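Local coordinates for minor capsid protein (Cafeteriavirus-dependent mavirus, PDB 6G42), which forms the penton of the virophage capsid, a single jelly-roll protein whose five copies probably close each vertex of the icosahedral shell, at residues 143-148 and 185-190; 154-159 and 179-184; 205-210 and 274-279; 211-216 and 233-238. All blocks are in the same frame, centred on the assembly; numbering follows the deposited sequence.

Interaction 1: 143-148 and 185-190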
loop_
_atom_site.group_PDB
_atom_site.type_symbol
_atom_site.label_atom_id
_atom_site.label_comp_id
_atom_site.label_asym_id
_atom_site.label_seq_id
_atom_site.Cartn_x
_atom_site.Cartn_y
_atom_site.Cartn_z
ATOM N N GLU C 143 -24.176 -6.661 -13.254
ATOM C CA GLU C 143 -24.995 -7.786 -12.792
ATOM C C GLU C 143 -26.042 -8.170 -13.831
ATOM O O GLU C 143 -26.546 -7.313 -14.559
ATOM C CB GLU C 143 -25.714 -7.419 -11.492
ATOM C CG GLU C 143 -24.798 -7.031 -10.346
ATOM C CD GLU C 143 -25.563 -6.750 -9.070
ATOM O OE1 GLU C 143 -26.546 -5.982 -9.110
ATOM O OE2 GLU C 143 -25.172 -7.281 -8.012
ATOM N N ILE C 144 -26.369 -9.461 -13.877
ATOM C CA ILE C 144 -27.466 -9.982 -14.695
ATOM C C ILE C 144 -28.481 -10.602 -13.744
ATOM O O ILE C 144 -28.140 -11.503 -12.972
ATOM C CB ILE C 144 -26.977 -11.025 -15.725
ATOM C CG1 ILE C 144 -26.089 -10.354 -16.780
ATOM C CG2 ILE C 144 -28.148 -11.705 -16.428
ATOM C CD1 ILE C 144 -25.149 -11.302 -17.492
ATOM N N THR C 145 -29.717 -10.107 -13.806
ATOM C CA THR C 145 -30.831 -10.622 -13.002
ATOM C C THR C 145 -31.757 -11.458 -13.886
ATOM O O THR C 145 -32.080 -11.057 -15.007
ATOM C CB THR C 145 -31.611 -9.480 -12.331
ATOM O OG1 THR C 145 -30.716 -8.723 -11.511
ATOM C CG2 THR C 145 -32.752 -10.015 -11.459
ATOM N N THR C 146 -32.185 -12.605 -13.355
ATOM C CA THR C 146 -32.927 -13.618 -14.116
ATOM C C THR C 146 -33.886 -14.416 -13.232
ATOM O O THR C 146 -33.663 -14.555 -12.028
ATOM C CB THR C 146 -31.969 -14.620 -14.805
ATOM O OG1 THR C 146 -30.877 -14.929 -13.931
ATOM C CG2 THR C 146 -31.419 -14.051 -16.101
ATOM N N THR C 147 -34.952 -14.932 -13.847
ATOM C CA THR C 147 -35.871 -15.881 -13.198
ATOM C C THR C 147 -35.412 -17.313 -13.461
ATOM O O THR C 147 -34.628 -17.566 -14.383
ATOM C CB THR C 147 -37.319 -15.740 -13.705
ATOM O OG1 THR C 147 -37.370 -16.004 -15.114
ATOM C CG2 THR C 147 -37.864 -14.339 -13.423
ATOM N N GLU C 148 -35.914 -18.239 -12.648
ATOM C CA GLU C 148 -35.548 -19.661 -12.752
ATOM C C GLU C 148 -36.044 -20.306 -14.052
ATOM O O GLU C 148 -35.356 -21.152 -14.629
ATOM C CB GLU C 148 -36.065 -20.445 -11.537
ATOM C CG GLU C 148 -35.728 -21.938 -11.568
ATOM C CD GLU C 148 -35.697 -22.600 -10.196
ATOM O OE1 GLU C 148 -36.273 -22.057 -9.227
ATOM O OE2 GLU C 148 -35.090 -23.683 -10.088
ATOM N N GLU C 185 -28.010 -18.462 -10.403
ATOM C CA GLU C 185 -28.790 -17.820 -9.330
ATOM C C GLU C 185 -29.571 -16.617 -9.859
ATOM O O GLU C 185 -29.347 -16.171 -10.989
ATOM C CB GLU C 185 -27.867 -17.405 -8.180
ATOM C CG GLU C 185 -26.903 -18.510 -7.754
ATOM C CD GLU C 185 -26.188 -18.235 -6.449
ATOM O OE1 GLU C 185 -25.900 -17.055 -6.153
ATOM O OE2 GLU C 185 -25.894 -19.214 -5.728
ATOM N N ASP C 186 -30.498 -16.115 -9.036
ATOM C CA ASP C 186 -31.384 -14.998 -9.418
ATOM C C ASP C 186 -30.565 -13.811 -9.902
ATOM O O ASP C 186 -30.723 -13.363 -11.038
ATOM C CB ASP C 186 -32.284 -14.553 -8.245
ATOM C CG ASP C 186 -33.609 -15.323 -8.158
ATOM O OD1 ASP C 186 -33.945 -16.105 -9.071
ATOM O OD2 ASP C 186 -34.335 -15.120 -7.160
ATOM N N VAL C 187 -29.681 -13.339 -9.028
ATOM C CA VAL C 187 -28.790 -12.216 -9.313
ATOM C C VAL C 187 -27.356 -12.749 -9.399
ATOM O O VAL C 187 -26.781 -13.150 -8.387
ATOM C CB VAL C 187 -28.904 -11.128 -8.218
ATOM C CG1 VAL C 187 -27.975 -9.951 -8.502
ATOM C CG2 VAL C 187 -30.344 -10.640 -8.100
ATOM N N GLU C 188 -26.803 -12.761 -10.613
ATOM C CA GLU C 188 -25.405 -13.156 -10.860
ATOM C C GLU C 188 -24.553 -11.922 -11.182
ATOM O O GLU C 188 -24.959 -11.066 -11.970
ATOM C CB GLU C 188 -25.318 -14.165 -12.013
ATOM C CG GLU C 188 -25.774 -15.579 -11.658
ATOM C CD GLU C 188 -24.727 -16.414 -10.929
ATOM O OE1 GLU C 188 -23.674 -15.882 -10.509
ATOM O OE2 GLU C 188 -24.965 -17.631 -10.773
ATOM N N THR C 189 -23.369 -11.857 -10.575
ATOM C CA THR C 189 -22.471 -10.703 -10.692
ATOM C C THR C 189 -21.081 -11.141 -11.163
ATOM O O THR C 189 -20.718 -12.307 -11.044
ATOM C CB THR C 189 -22.380 -9.918 -9.351
ATOM O OG1 THR C 189 -21.483 -8.807 -9.490
ATOM C CG2 THR C 189 -21.914 -10.804 -8.197
ATOM N N GLN C 190 -20.328 -10.190 -11.710
ATOM C CA GLN C 190 -18.932 -10.400 -12.113
ATOM C C GLN C 190 -18.086 -10.818 -10.913
ATOM O O GLN C 190 -18.312 -10.334 -9.805
ATOM C CB GLN C 190 -18.353 -9.097 -12.682
ATOM C CG GLN C 190 -18.840 -8.697 -14.067
ATOM C CD GLN C 190 -18.206 -7.396 -14.563
ATOM O OE1 GLN C 190 -18.468 -6.324 -14.022
ATOM N NE2 GLN C 190 -17.376 -7.487 -15.601
#
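Two first torsions bring E143 and V187 together: CG of E143 stands anti to its own carbonyl carbon (chi1 -59°), and CG1 of V187 is anti to its backbone N (chi1 180°). The extended chain of E143 then passes V187 at a slant, E143 OE2 lying 3.9 Å from V187 CG1. That carboxylate oxygen is hydrogen-bonded to N136 and merely brushes the valine. Lower down the same chain, E143 CG rests 3.9 Å from T189 OG1. T145 completes this face, lying alongside V187 and pointing the same way, with its OG1 3.9 Å from V187 CG2.

The backbones pair antiparallel, I144 N giving a bond to E188 O at 2.9 Å and E188 N one to I144 O at 3.0 Å. Strand 187-189 is thereby added as an outer strand, within this chain, to the hairpin of 132-136 and 141-145, in a lobe well away from the jelly roll. On the reverse face I144 is buried, while the side chain of E188 bends at chi2 (-81°), which swings CD aside; its OE2 is hydrogen-bonded to the backbone N of N184.

Just beyond the paired strands, after T145 and before V187, D186 O takes two bonds from T146, one from N at 2.8 Å and a weak one from OG1 at 3.3 Å. D186's carboxylate forms a salt bridge with R151.

Interaction 2: 154-159 and 179-184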
loop_
_atom_site.group_PDB
_atom_site.type_symbol
_atom_site.label_atom_id
_atom_site.label_comp_id
_atom_site.label_asym_id
_atom_site.label_seq_id
_atom_site.Cartn_x
_atom_site.Cartn_y
_atom_site.Cartn_z
ATOM N N HIS C 154 -33.539 -20.752 -21.622
ATOM C CA HIS C 154 -32.637 -20.017 -22.519
ATOM C C HIS C 154 -31.308 -19.606 -21.882
ATOM O O HIS C 154 -31.115 -19.719 -20.669
ATOM C CB HIS C 154 -33.342 -18.757 -23.037
ATOM C CG HIS C 154 -34.706 -19.012 -23.603
ATOM N ND1 HIS C 154 -35.846 -19.036 -22.827
ATOM C CD2 HIS C 154 -35.111 -19.254 -24.871
ATOM C CE1 HIS C 154 -36.894 -19.278 -23.593
ATOM N NE2 HIS C 154 -36.475 -19.413 -24.839
ATOM N N PHE C 155 -30.402 -19.136 -22.737
ATOM C CA PHE C 155 -29.145 -18.504 -22.334
ATOM C C PHE C 155 -29.059 -17.088 -22.899
ATOM O O PHE C 155 -29.785 -16.736 -23.830
ATOM C CB PHE C 155 -27.953 -19.287 -22.886
ATOM C CG PHE C 155 -27.569 -20.491 -22.078
ATOM C CD1 PHE C 155 -27.259 -20.375 -20.725
ATOM C CD2 PHE C 155 -27.457 -21.742 -22.685
ATOM C CE1 PHE C 155 -26.882 -21.486 -19.986
ATOM C CE2 PHE C 155 -27.075 -22.855 -21.953
ATOM C CZ PHE C 155 -26.788 -22.728 -20.601
ATOM N N ILE C 156 -28.155 -16.293 -22.329
ATOM C CA ILE C 156 -27.745 -15.006 -22.898
ATOM C C ILE C 156 -26.406 -15.223 -23.606
ATOM O O ILE C 156 -25.514 -15.875 -23.061
ATOM C CB ILE C 156 -27.588 -13.917 -21.816
ATOM C CG1 ILE C 156 -28.928 -13.658 -21.114
ATOM C CG2 ILE C 156 -27.065 -12.613 -22.422
ATOM C CD1 ILE C 156 -28.808 -12.915 -19.798
ATOM N N MET C 157 -26.278 -14.662 -24.809
ATOM C CA MET C 157 -25.065 -14.769 -25.633
ATOM C C MET C 157 -24.325 -13.441 -25.664
ATOM O O MET C 157 -24.950 -12.395 -25.801
ATOM C CB MET C 157 -25.420 -15.125 -27.077
ATOM C CG MET C 157 -26.046 -16.493 -27.285
ATOM S SD MET C 157 -26.850 -16.608 -28.896
ATOM C CE MET C 157 -25.478 -16.368 -30.021
ATOM N N PHE C 158 -23.001 -13.499 -25.538
ATOM C CA PHE C 158 -22.107 -12.342 -25.682
ATOM C C PHE C 158 -21.166 -12.647 -26.845
ATOM O O PHE C 158 -20.566 -13.724 -26.892
ATOM C CB PHE C 158 -21.241 -12.172 -24.419
ATOM C CG PHE C 158 -21.896 -11.419 -23.276
ATOM C CD1 PHE C 158 -23.277 -11.411 -23.070
ATOM C CD2 PHE C 158 -21.093 -10.751 -22.356
ATOM C CE1 PHE C 158 -23.837 -10.727 -22.000
ATOM C CE2 PHE C 158 -21.651 -10.068 -21.284
ATOM C CZ PHE C 158 -23.026 -10.057 -21.106
ATOM N N ASN C 159 -21.016 -11.702 -27.772
ATOM C CA ASN C 159 -19.999 -11.822 -28.836
ATOM C C ASN C 159 -18.601 -11.536 -28.265
ATOM O O ASN C 159 -18.469 -11.230 -27.080
ATOM C CB ASN C 159 -20.335 -10.934 -30.048
ATOM C CG ASN C 159 -20.101 -9.456 -29.797
ATOM O OD1 ASN C 159 -20.197 -8.981 -28.670
ATOM N ND2 ASN C 159 -19.826 -8.713 -30.862
ATOM N N SER C 179 -20.599 -16.603 -27.211
ATOM C CA SER C 179 -20.358 -17.418 -26.010
ATOM C C SER C 179 -21.544 -17.310 -25.058
ATOM O O SER C 179 -22.146 -16.245 -24.940
ATOM C CB SER C 179 -19.087 -16.957 -25.284
ATOM O OG SER C 179 -17.938 -17.072 -26.106
ATOM N N LEU C 180 -21.857 -18.410 -24.372
ATOM C CA LEU C 180 -23.001 -18.482 -23.451
ATOM C C LEU C 180 -22.650 -17.980 -22.052
ATOM O O LEU C 180 -21.632 -18.372 -21.486
ATOM C CB LEU C 180 -23.514 -19.923 -23.331
ATOM C CG LEU C 180 -23.972 -20.640 -24.600
ATOM C CD1 LEU C 180 -24.217 -22.115 -24.305
ATOM C CD2 LEU C 180 -25.216 -19.998 -25.196
ATOM N N VAL C 181 -23.515 -17.138 -21.491
ATOM C CA VAL C 181 -23.363 -16.661 -20.117
ATOM C C VAL C 181 -24.006 -17.682 -19.173
ATOM O O VAL C 181 -25.233 -17.818 -19.132
ATOM C CB VAL C 181 -23.999 -15.265 -19.921
ATOM C CG1 VAL C 181 -23.839 -14.780 -18.485
ATOM C CG2 VAL C 181 -23.371 -14.261 -20.878
ATOM N N ILE C 182 -23.165 -18.390 -18.422
ATOM C CA ILE C 182 -23.616 -19.380 -17.445
ATOM C C ILE C 182 -24.182 -18.670 -16.208
ATOM O O ILE C 182 -23.471 -17.910 -15.548
ATOM C CB ILE C 182 -22.462 -20.337 -17.064
ATOM C CG1 ILE C 182 -22.101 -21.214 -18.275
ATOM C CG2 ILE C 182 -22.839 -21.224 -15.877
ATOM C CD1 ILE C 182 -20.754 -21.902 -18.178
ATOM N N LEU C 183 -25.453 -18.939 -15.906
ATOM C CA LEU C 183 -26.164 -18.320 -14.781
ATOM C C LEU C 183 -26.792 -19.390 -13.886
ATOM O O LEU C 183 -27.569 -20.212 -14.368
ATOM C CB LEU C 183 -27.262 -17.397 -15.309
ATOM C CG LEU C 183 -26.828 -16.268 -16.244
ATOM C CD1 LEU C 183 -28.039 -15.608 -16.884
ATOM C CD2 LEU C 183 -25.991 -15.243 -15.496
ATOM N N ASN C 184 -26.459 -19.368 -12.594
ATOM C CA ASN C 184 -26.977 -20.341 -11.608
ATOM C C ASN C 184 -27.894 -19.787 -10.509
ATOM O O ASN C 184 -28.486 -20.570 -9.763
ATOM C CB ASN C 184 -25.802 -21.067 -10.942
ATOM C CG ASN C 184 -25.164 -22.097 -11.853
ATOM O OD1 ASN C 184 -25.850 -22.961 -12.402
ATOM N ND2 ASN C 184 -23.849 -22.022 -12.011
#
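F155 and L180 cross at about a right angle. L180 CB is over one face of the F155 ring, displaced toward the rim, and L180 CD1 comes to 3.6 Å from F155 CD2. The other methyl, L180 CD2, tucks in beside F155 CB at 3.7 Å and also reaches M157, whose CG passes it obliquely at 4.2 Å. M157 and L180 share a face of the sheet, and both pack on F78 of strand 74-79.

A second aromatic contact is built on the reverse face. V181 CG2 sits 3.6 Å above the ring plane of F158 in a CH-pi contact, 22° off the ring normal and shifted toward the CD1-CE1 side. CG2 is there because it stands anti to the valine's carbonyl carbon, CG1 being anti to the backbone N (chi1 180°).

These residues belong to a five-stranded antiparallel sheet in which 154-158 and 179-181 are inner neighbours, the N-to-C directions of the two short segments being 129° apart, well off strict antiparallel. F158 and S179 exchange two backbone bonds, N to O each way, both 2.9 Å long. V181 N adds a bond to I156 O at 2.8 Å.

Farther along, I156 CD1 meets L183 CD1 at 4.0 Å, the two chains crossing at a slant. I156, V181 and L183 all pack against I144 of the neighbouring sheet. At the other end S179 OG is gripped by D173 and by R25 of the second subunit.

Interaction 3: 205-210 and 274-279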
loop_
_atom_site.group_PDB
_atom_site.type_symbol
_atom_site.label_atom_id
_atom_site.label_comp_id
_atom_site.label_asym_id
_atom_site.label_seq_id
_atom_site.Cartn_x
_atom_site.Cartn_y
_atom_site.Cartn_z
ATOM N N VAL C 205 -1.018 14.014 -21.174
ATOM C CA VAL C 205 0.300 14.505 -21.546
ATOM C C VAL C 205 0.325 16.021 -21.426
ATOM O O VAL C 205 -0.689 16.678 -21.642
ATOM C CB VAL C 205 0.605 14.100 -23.009
ATOM C CG1 VAL C 205 1.805 14.847 -23.580
ATOM C CG2 VAL C 205 0.823 12.598 -23.113
ATOM N N ILE C 206 1.493 16.558 -21.074
ATOM C CA ILE C 206 1.803 17.985 -21.218
ATOM C C ILE C 206 2.710 18.145 -22.442
ATOM O O ILE C 206 3.780 17.533 -22.496
ATOM C CB ILE C 206 2.527 18.548 -19.977
ATOM C CG1 ILE C 206 1.608 18.474 -18.754
ATOM C CG2 ILE C 206 2.973 19.990 -20.217
ATOM C CD1 ILE C 206 2.277 18.816 -17.438
ATOM N N GLU C 207 2.277 18.968 -23.402
ATOM C CA GLU C 207 3.055 19.275 -24.622
ATOM C C GLU C 207 3.262 20.781 -24.841
ATOM O O GLU C 207 2.590 21.615 -24.220
ATOM C CB GLU C 207 2.436 18.608 -25.867
ATOM C CG GLU C 207 0.939 18.802 -26.072
ATOM C CD GLU C 207 0.378 17.967 -27.221
ATOM O OE1 GLU C 207 0.874 16.847 -27.481
ATOM O OE2 GLU C 207 -0.583 18.422 -27.868
ATOM N N SER C 208 4.214 21.099 -25.721
ATOM C CA SER C 208 4.608 22.476 -26.028
ATOM C C SER C 208 4.982 22.623 -27.498
ATOM O O SER C 208 5.791 21.850 -28.008
ATOM C CB SER C 208 5.809 22.882 -25.176
ATOM O OG SER C 208 6.226 24.203 -25.481
ATOM N N ASN C 209 4.408 23.623 -28.164
ATOM C CA ASN C 209 4.748 23.918 -29.573
ATOM C C ASN C 209 6.022 24.768 -29.765
ATOM O O ASN C 209 6.611 24.736 -30.845
ATOM C CB ASN C 209 3.556 24.529 -30.344
ATOM C CG ASN C 209 2.950 25.750 -29.661
ATOM O OD1 ASN C 209 3.589 26.407 -28.839
ATOM N ND2 ASN C 209 1.700 26.051 -29.999
ATOM N N ASP C 210 6.443 25.506 -28.735
ATOM C CA ASP C 210 7.582 26.450 -28.853
ATOM C C ASP C 210 8.698 26.391 -27.774
ATOM O O ASP C 210 9.580 27.260 -27.753
ATOM C CB ASP C 210 7.040 27.881 -28.964
ATOM C CG ASP C 210 6.279 28.328 -27.722
ATOM O OD1 ASP C 210 5.932 27.472 -26.873
ATOM O OD2 ASP C 210 6.019 29.548 -27.603
ATOM N N ASN C 274 4.788 27.948 -24.372
ATOM C CA ASN C 274 3.429 27.477 -24.143
ATOM C C ASN C 274 3.454 26.067 -23.550
ATOM O O ASN C 274 4.302 25.250 -23.912
ATOM C CB ASN C 274 2.660 27.461 -25.461
ATOM C CG ASN C 274 1.187 27.169 -25.269
ATOM O OD1 ASN C 274 0.730 26.043 -25.489
ATOM N ND2 ASN C 274 0.435 28.178 -24.837
ATOM N N LEU C 275 2.527 25.805 -22.632
ATOM C CA LEU C 275 2.247 24.453 -22.142
ATOM C C LEU C 275 0.756 24.207 -22.302
ATOM O O LEU C 275 -0.052 25.094 -22.008
ATOM C CB LEU C 275 2.620 24.298 -20.667
ATOM C CG LEU C 275 4.087 24.485 -20.288
ATOM C CD1 LEU C 275 4.245 24.532 -18.780
ATOM C CD2 LEU C 275 4.935 23.372 -20.866
ATOM N N SER C 276 0.399 23.008 -22.762
ATOM C CA SER C 276 -0.999 22.582 -22.808
ATOM C C SER C 276 -1.146 21.112 -22.455
ATOM O O SER C 276 -0.237 20.319 -22.684
ATOM C CB SER C 276 -1.622 22.868 -24.183
ATOM O OG SER C 276 -0.736 22.532 -25.224
ATOM N N PHE C 277 -2.313 20.774 -21.901
ATOM C CA PHE C 277 -2.656 19.412 -21.485
ATOM C C PHE C 277 -3.523 18.716 -22.541
ATOM O O PHE C 277 -4.514 19.272 -23.021
ATOM C CB PHE C 277 -3.378 19.436 -20.129
ATOM C CG PHE C 277 -2.464 19.693 -18.957
ATOM C CD1 PHE C 277 -1.992 20.979 -18.686
ATOM C CD2 PHE C 277 -2.070 18.651 -18.124
ATOM C CE1 PHE C 277 -1.148 21.214 -17.610
ATOM C CE2 PHE C 277 -1.230 18.883 -17.044
ATOM C CZ PHE C 277 -0.769 20.162 -16.783
ATOM N N THR C 278 -3.143 17.489 -22.878
ATOM C CA THR C 278 -3.767 16.726 -23.950
ATOM C C THR C 278 -4.026 15.305 -23.474
ATOM O O THR C 278 -3.177 14.706 -22.812
ATOM C CB THR C 278 -2.840 16.651 -25.172
ATOM O OG1 THR C 278 -2.300 17.947 -25.461
ATOM C CG2 THR C 278 -3.593 16.157 -26.380
ATOM N N ILE C 279 -5.190 14.775 -23.836
ATOM C CA ILE C 279 -5.601 13.428 -23.475
ATOM C C ILE C 279 -5.435 12.542 -24.706
ATOM O O ILE C 279 -5.945 12.876 -25.772
ATOM C CB ILE C 279 -7.084 13.389 -23.021
ATOM C CG1 ILE C 279 -7.339 14.372 -21.875
ATOM C CG2 ILE C 279 -7.485 11.985 -22.569
ATOM C CD1 ILE C 279 -8.799 14.746 -21.707
#
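Backbone bonds tie V205 to T278 and E207 to S276, each pair joined by N-H to O in both directions; the bonds of the first are 2.8 Å (V205 N to T278 O) and 2.9 Å (T278 N to V205 O). The antiparallel strands 201-207 and 272-281 belong to one sheet of the jelly roll.

The apolar contacts lie on the face of I206 and F277. These two side chains run side by side and point the same way, and I206 CG1 sits 3.3 Å above the ring of F277, offset toward the rim near CE2 and CZ, as a CH-pi contact. I206 CG2 touches L275 CD2 at 4.0 Å. The three residues pack onto strands 49-62 and 296-305, so this face looks into the interior between the sheets.

Polar side chains act on the opposite face and beyond the strand end. E207 crosses T278 at about a right angle, and T278 OG1 gives OE2 of E207 a weak bond of 3.0 Å; K286 makes a long, weak ion pair with the same oxygen. Past E207, S208 OG, set anti to its backbone N (chi1 179°), donates to N274 O at 2.7 Å, and it also accepts from L211 N. D210 OD1 uses its syn lone pair to take N274 N at 2.8 Å. The amide of N274 points elsewhere, to D35 and S33.

Once 205-210 leaves strand geometry, then, side-chain oxygens continue the pairing: both the N-H and the C=O of N274 are still held, by a carboxylate and a hydroxyl respectively.

Interaction 4: 211-216 and 233-238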
loop_
_atom_site.group_PDB
_atom_site.type_symbol
_atom_site.label_atom_id
_atom_site.label_comp_id
_atom_site.label_asym_id
_atom_site.label_seq_id
_atom_site.Cartn_x
_atom_site.Cartn_y
_atom_site.Cartn_z
ATOM N N LEU C 211 8.674 25.386 -26.895
ATOM C CA LEU C 211 9.759 25.183 -25.927
ATOM C C LEU C 211 10.895 24.438 -26.621
ATOM O O LEU C 211 10.665 23.348 -27.142
ATOM C CB LEU C 211 9.283 24.369 -24.722
ATOM C CG LEU C 211 10.300 24.075 -23.606
ATOM C CD1 LEU C 211 10.715 25.330 -22.859
ATOM C CD2 LEU C 211 9.721 23.069 -22.628
ATOM N N PRO C 212 12.119 25.014 -26.638
ATOM C CA PRO C 212 13.236 24.302 -27.267
ATOM C C PRO C 212 13.676 23.089 -26.436
ATOM O O PRO C 212 14.594 23.166 -25.609
ATOM C CB PRO C 212 14.326 25.373 -27.381
ATOM C CG PRO C 212 14.012 26.350 -26.306
ATOM C CD PRO C 212 12.521 26.350 -26.154
ATOM N N VAL C 213 12.980 21.983 -26.672
ATOM C CA VAL C 213 13.179 20.737 -25.948
ATOM C C VAL C 213 13.302 19.594 -26.960
ATOM O O VAL C 213 12.749 19.664 -28.063
ATOM C CB VAL C 213 12.021 20.498 -24.941
ATOM C CG1 VAL C 213 10.708 20.185 -25.651
ATOM C CG2 VAL C 213 12.368 19.400 -23.953
ATOM N N SER C 214 14.027 18.549 -26.583
ATOM C CA SER C 214 14.208 17.393 -27.452
ATOM C C SER C 214 12.877 16.674 -27.657
ATOM O O SER C 214 12.095 16.523 -26.719
ATOM C CB SER C 214 15.246 16.441 -26.863
ATOM O OG SER C 214 15.709 15.542 -27.849
ATOM N N TYR C 215 12.627 16.251 -28.889
ATOM C CA TYR C 215 11.385 15.582 -29.256
ATOM C C TYR C 215 11.516 14.105 -28.916
ATOM O O TYR C 215 12.615 13.574 -28.889
ATOM C CB TYR C 215 11.119 15.721 -30.763
ATOM C CG TYR C 215 10.685 17.103 -31.249
ATOM C CD1 TYR C 215 11.507 18.229 -31.081
ATOM C CD2 TYR C 215 9.465 17.280 -31.920
ATOM C CE1 TYR C 215 11.117 19.483 -31.539
ATOM C CE2 TYR C 215 9.070 18.532 -32.382
ATOM C CZ TYR C 215 9.898 19.629 -32.189
ATOM O OH TYR C 215 9.515 20.871 -32.642
ATOM N N GLU C 216 10.389 13.453 -28.653
ATOM C CA GLU C 216 10.340 11.991 -28.545
ATOM C C GLU C 216 10.110 11.418 -29.943
ATOM O O GLU C 216 9.484 12.066 -30.783
ATOM C CB GLU C 216 9.220 11.526 -27.597
ATOM C CG GLU C 216 9.339 12.013 -26.148
ATOM C CD GLU C 216 8.511 11.191 -25.157
ATOM O OE1 GLU C 216 7.558 10.504 -25.571
ATOM O OE2 GLU C 216 8.802 11.228 -23.945
ATOM N N VAL C 233 6.756 16.624 -29.189
ATOM C CA VAL C 233 7.189 17.203 -27.917
ATOM C C VAL C 233 6.231 16.741 -26.825
ATOM O O VAL C 233 5.043 17.065 -26.852
ATOM C CB VAL C 233 7.210 18.742 -27.971
ATOM C CG1 VAL C 233 7.623 19.331 -26.629
ATOM C CG2 VAL C 233 8.160 19.214 -29.067
ATOM N N PHE C 234 6.767 15.961 -25.890
ATOM C CA PHE C 234 6.025 15.405 -24.764
ATOM C C PHE C 234 6.869 15.696 -23.522
ATOM O O PHE C 234 8.000 15.219 -23.433
ATOM C CB PHE C 234 5.861 13.885 -24.918
ATOM C CG PHE C 234 4.894 13.456 -25.998
ATOM C CD1 PHE C 234 5.154 13.701 -27.341
ATOM C CD2 PHE C 234 3.744 12.740 -25.674
ATOM C CE1 PHE C 234 4.274 13.286 -28.331
ATOM C CE2 PHE C 234 2.858 12.321 -26.663
ATOM C CZ PHE C 234 3.124 12.593 -27.992
ATOM N N LEU C 235 6.334 16.473 -22.579
ATOM C CA LEU C 235 7.061 16.838 -21.343
ATOM C C LEU C 235 6.835 15.895 -20.152
ATOM O O LEU C 235 7.712 15.755 -19.304
ATOM C CB LEU C 235 6.737 18.275 -20.943
ATOM C CG LEU C 235 7.030 19.343 -22.001
ATOM C CD1 LEU C 235 6.887 20.722 -21.379
ATOM C CD2 LEU C 235 8.409 19.193 -22.626
ATOM N N THR C 236 5.655 15.286 -20.080
ATOM C CA THR C 236 5.413 14.162 -19.171
ATOM C C THR C 236 4.258 13.306 -19.699
ATOM O O THR C 236 3.425 13.785 -20.467
ATOM C CB THR C 236 5.167 14.616 -17.703
ATOM O OG1 THR C 236 5.206 13.481 -16.822
ATOM C CG2 THR C 236 3.828 15.344 -17.544
ATOM N N ASN C 237 4.254 12.039 -19.288
ATOM C CA ASN C 237 3.221 11.063 -19.630
ATOM C C ASN C 237 2.617 10.540 -18.349
ATOM O O ASN C 237 3.242 9.727 -17.665
ATOM C CB ASN C 237 3.831 9.863 -20.343
ATOM C CG ASN C 237 4.066 10.103 -21.806
ATOM O OD1 ASN C 237 4.584 11.147 -22.200
ATOM N ND2 ASN C 237 3.720 9.114 -22.628
ATOM N N TYR C 238 1.420 10.996 -18.016
ATOM C CA TYR C 238 0.685 10.452 -16.880
ATOM C C TYR C 238 -0.216 9.346 -17.404
ATOM O O TYR C 238 -1.074 9.599 -18.238
ATOM C CB TYR C 238 -0.144 11.539 -16.200
ATOM C CG TYR C 238 -0.956 11.051 -15.029
ATOM C CD1 TYR C 238 -0.400 10.979 -13.758
ATOM C CD2 TYR C 238 -2.283 10.664 -15.189
ATOM C CE1 TYR C 238 -1.144 10.532 -12.677
ATOM C CE2 TYR C 238 -3.033 10.213 -14.114
ATOM C CZ TYR C 238 -2.458 10.150 -12.859
ATOM O OH TYR C 238 -3.190 9.706 -11.785
#
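A methyl group set squarely over an aromatic ring marks this contact: V233 CG2 lies 3.4 Å above the plane of Y215, over its centre and 12° off the normal, a CH-pi contact at the exposed end. Hydrogen bonds play no part between 211-216 and 233-238. The other branch of V233, CG1, meets V213 CG1, which is placed between its backbone N and carbonyl carbon (chi1 69°). From there V213 CG1 also reaches L235 CD2 at 3.9 Å, and L211 CD2 approaches L235 CD1 at 3.9 Å.

L211 and L235 both rest on L51 of strand 49-62, which brings this loop down onto the hydrophobic interior of the jelly roll. P212 turns the chain between L211 and V213 as the centre of an inverse gamma turn. The loop then runs into strand 216-217, E216 pairing through its backbone with G232.

E216 crosses F234 at about a right angle, its CD 3.8 Å from F234 CB, with the carboxylate and ring planes within 9° of parallel. The carboxylate serves the pentamer: OE2 forms a salt bridge with K300 of the second subunit, and OE1 is hydrogen-bonded to N12 of that same subunit.

The four contacts form two clusters on opposite sides of the chain's centre. Interactions 1 and 2 lie about 11 Å apart, centre to centre, and pack two sheets of the outlying lobe together: I144 CG2 is 3.6 Å from I156 CD1, and T146 CG2 is 3.8 Å from L183 CD1. Interactions 3 and 4, with centres about 8 Å apart, share a jelly-roll sheet; I206 O and L235 N, 2.8 Å apart, probably form a hydrogen bond, and L275 CD2 packs on L235 CD1. Between clusters nothing touches: the centres of interactions 1 and 3 are about 47 Å apart. Interactions 2 and 4 each reach the second subunit, through S179 and E216, so both clusters join the pentamer.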